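Local coordinates for protein cyclohexadienyl dehydratase (Synthetic construct, PDB 5JOS) that probably catalyses the dehydration of prephenate and arogenate in phenylalanine biosynthesis, on a scaffold related to periplasmic solute-binding proteins, at residues Asp84-Val92 with Ser207-Lys215. Sequence-based numbering, arbitrary orientation.
Sequences DIAMGGVTV and SEKGYMMPK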
# COMPACT_ATOMS: atom_id res chain seq x y z
N ASP A 84 -6.49 13.69 -13.43
CA ASP A 84 -7.79 13.03 -13.29
C ASP A 84 -7.82 12.12 -12.08
O ASP A 84 -8.88 11.81 -11.53
CB ASP A 84 -8.02 12.17 -14.52
CG ASP A 84 -8.07 13.01 -15.82
OD1 ASP A 84 -8.87 13.93 -15.86
OD2 ASP A 84 -7.26 12.80 -16.74
N ILE A 85 -6.64 11.66 -11.66
CA ILE A 85 -6.57 10.70 -10.60
C ILE A 85 -5.14 10.76 -10.06
O ILE A 85 -4.13 10.95 -10.82
CB ILE A 85 -6.91 9.32 -11.12
CG1 ILE A 85 -6.89 8.26 -10.03
CG2 ILE A 85 -5.91 8.89 -12.19
CD1 ILE A 85 -7.57 6.93 -10.48
N ALA A 86 -5.05 10.60 -8.74
CA ALA A 86 -3.75 10.49 -8.08
C ALA A 86 -3.40 9.05 -7.78
O ALA A 86 -4.16 8.38 -7.09
CB ALA A 86 -3.76 11.32 -6.85
N MET A 87 -2.24 8.57 -8.28
CA MET A 87 -1.87 7.19 -8.15
C MET A 87 -0.42 7.21 -7.73
O MET A 87 0.48 7.63 -8.52
CB MET A 87 -1.99 6.47 -9.49
CG MET A 87 -3.43 6.46 -9.99
SD MET A 87 -3.71 5.72 -11.53
CE MET A 87 -3.84 4.00 -11.12
N GLY A 88 -0.18 6.75 -6.49
CA GLY A 88 1.13 6.96 -5.89
C GLY A 88 1.26 6.65 -4.40
O GLY A 88 1.82 7.48 -3.65
N GLY A 89 0.87 5.45 -4.05
CA GLY A 89 0.77 4.97 -2.65
C GLY A 89 0.01 5.86 -1.69
O GLY A 89 0.38 5.97 -0.53
N VAL A 90 -1.07 6.49 -2.15
CA VAL A 90 -1.77 7.43 -1.27
C VAL A 90 -2.53 6.67 -0.23
O VAL A 90 -3.44 5.92 -0.53
CB VAL A 90 -2.75 8.32 -2.05
CG1 VAL A 90 -3.40 9.33 -1.17
CG2 VAL A 90 -1.98 9.12 -3.13
N THR A 91 -2.22 6.95 1.01
CA THR A 91 -3.00 6.37 2.10
C THR A 91 -4.34 7.13 2.24
O THR A 91 -4.37 8.35 2.16
CB THR A 91 -2.26 6.53 3.43
OG1 THR A 91 -1.00 5.86 3.35
CG2 THR A 91 -3.02 5.95 4.54
N VAL A 92 -5.40 6.38 2.48
CA VAL A 92 -6.72 6.91 2.70
C VAL A 92 -6.79 7.48 4.10
O VAL A 92 -6.71 6.75 5.03
CB VAL A 92 -7.77 5.82 2.61
CG1 VAL A 92 -9.17 6.41 2.80
CG2 VAL A 92 -7.73 5.15 1.27
N SER A 207 -4.70 0.58 8.08
CA SER A 207 -4.83 1.53 7.06
C SER A 207 -4.95 0.91 5.66
O SER A 207 -4.79 -0.27 5.45
CB SER A 207 -3.68 2.51 7.06
OG SER A 207 -3.48 3.06 8.33
N GLU A 208 -5.18 1.77 4.69
CA GLU A 208 -5.23 1.32 3.31
C GLU A 208 -4.79 2.36 2.32
O GLU A 208 -4.70 3.58 2.62
CB GLU A 208 -6.67 0.82 3.02
CG GLU A 208 -7.70 1.87 3.09
CD GLU A 208 -9.18 1.35 3.05
OE1 GLU A 208 -9.51 0.34 3.66
OE2 GLU A 208 -9.99 1.97 2.34
N LYS A 209 -4.45 1.89 1.14
CA LYS A 209 -4.05 2.74 0.06
C LYS A 209 -5.15 2.68 -0.98
O LYS A 209 -5.70 1.61 -1.26
CB LYS A 209 -2.80 2.21 -0.68
CG LYS A 209 -1.52 1.90 0.10
CD LYS A 209 -0.96 3.13 0.63
CE LYS A 209 0.47 2.93 1.12
NZ LYS A 209 0.84 4.30 1.60
N GLY A 210 -5.34 3.80 -1.66
CA GLY A 210 -6.40 3.89 -2.65
C GLY A 210 -5.97 4.90 -3.68
O GLY A 210 -4.97 5.65 -3.51
N TYR A 211 -6.67 4.89 -4.81
CA TYR A 211 -6.48 5.93 -5.85
C TYR A 211 -7.45 7.10 -5.61
O TYR A 211 -8.60 6.92 -5.39
CB TYR A 211 -6.55 5.34 -7.26
CG TYR A 211 -5.56 4.19 -7.40
CD1 TYR A 211 -4.25 4.37 -7.17
CD2 TYR A 211 -5.98 2.93 -7.72
CE1 TYR A 211 -3.35 3.31 -7.28
CE2 TYR A 211 -5.10 1.88 -7.88
CZ TYR A 211 -3.79 2.07 -7.60
OH TYR A 211 -2.91 1.01 -7.64
N MET A 212 -6.92 8.30 -5.67
CA MET A 212 -7.67 9.45 -5.27
C MET A 212 -8.21 10.20 -6.45
O MET A 212 -7.46 10.53 -7.36
CB MET A 212 -6.73 10.36 -4.51
CG MET A 212 -7.37 11.16 -3.43
SD MET A 212 -6.31 12.20 -2.38
CE MET A 212 -5.19 13.02 -3.45
N MET A 213 -9.51 10.47 -6.41
CA MET A 213 -10.26 11.09 -7.51
C MET A 213 -11.02 12.36 -7.05
O MET A 213 -11.39 12.45 -5.86
CB MET A 213 -11.30 10.06 -8.08
CG MET A 213 -10.63 9.08 -9.03
SD MET A 213 -11.53 7.57 -9.48
CE MET A 213 -11.21 6.75 -7.98
N PRO A 214 -11.25 13.32 -7.95
CA PRO A 214 -12.04 14.49 -7.50
C PRO A 214 -13.45 14.05 -7.17
O PRO A 214 -13.99 13.16 -7.76
CB PRO A 214 -12.00 15.45 -8.69
CG PRO A 214 -11.70 14.59 -9.86
CD PRO A 214 -10.85 13.46 -9.36
N LYS A 215 -14.00 14.62 -6.12
CA LYS A 215 -15.39 14.36 -5.70
C LYS A 215 -16.46 14.60 -6.75
O LYS A 215 -16.40 15.51 -7.61
CB LYS A 215 -15.74 15.19 -4.47
CG LYS A 215 -15.39 14.55 -3.12
CD LYS A 215 -15.92 15.52 -2.07
CE LYS A 215 -16.50 14.85 -0.86
NZ LYS A 215 -15.42 14.09 -0.23
O HOH W 1 -2.41 5.72 -4.68
O HOH W 2 -6.18 4.19 5.67
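Met87 lays its methyl group over one face of the Tyr211 ring: CE stands 3.8 Å from the ring centroid, almost on the normal, a CH-pi contact with SD farther off above the same face. A bend at chi3 (84°) folds CE back over the ring, while CG rests against CD1. Near the plane, at the ring edge, lies Ala86 O, an oxygen already engaged by Met212 N, and Tyr106 stacks on the ring as well. A flexible thioether suits this place because it can mould itself to a flat surface; the tyrosine hydroxyl reaches beyond, to Asp49 and Tyr237. Ile85 crosses the Tyr211 side chain, its CD1 3.7 Å from Tyr211 CB, and runs side by side with Met213; Ile85 also meets helix 48-60 and Met213 helix 218-233.

The backbones meet in two ladders. In the antiparallel hydrogen-bonded pair Ala86-Met212, Ala86 N gives a nearly straight bond (174°) to Met212 O, 2.8 Å away, and Met212 N returns one to Ala86 O; the small alanine lets its CB sit beside Met212 CB. Farther along, Gly210 N bonds to Val90 O and Val92 N to Glu208 O. Between the ladders a water accepts from Gly88 N and Val90 N and donates to Gly210 O, bridging the shift in register. Gly89, with positive phi, turns the chain so that its carbonyl meets Lys209.

The lysine, bent at chi2 (-67°), is long enough to carry an ammonium group with several N-H donors to three oxygens: NZ lies 2.7 Å from Gly89 O and 3.0 Å from Thr91 OG1, and also bonds Tyr33 OH. A methionine in its place would probably leave the Gly89 carbonyl and Thr91 hydroxyl without their shared donor. Such pairing of the returning strand 205-213 with strand 85-86, the edge of the parallel sheet, and with the chain that follows it is characteristic of the discontinuous alpha/beta lobe of periplasmic binding proteins, in which the chain leaves for the second lobe and comes back.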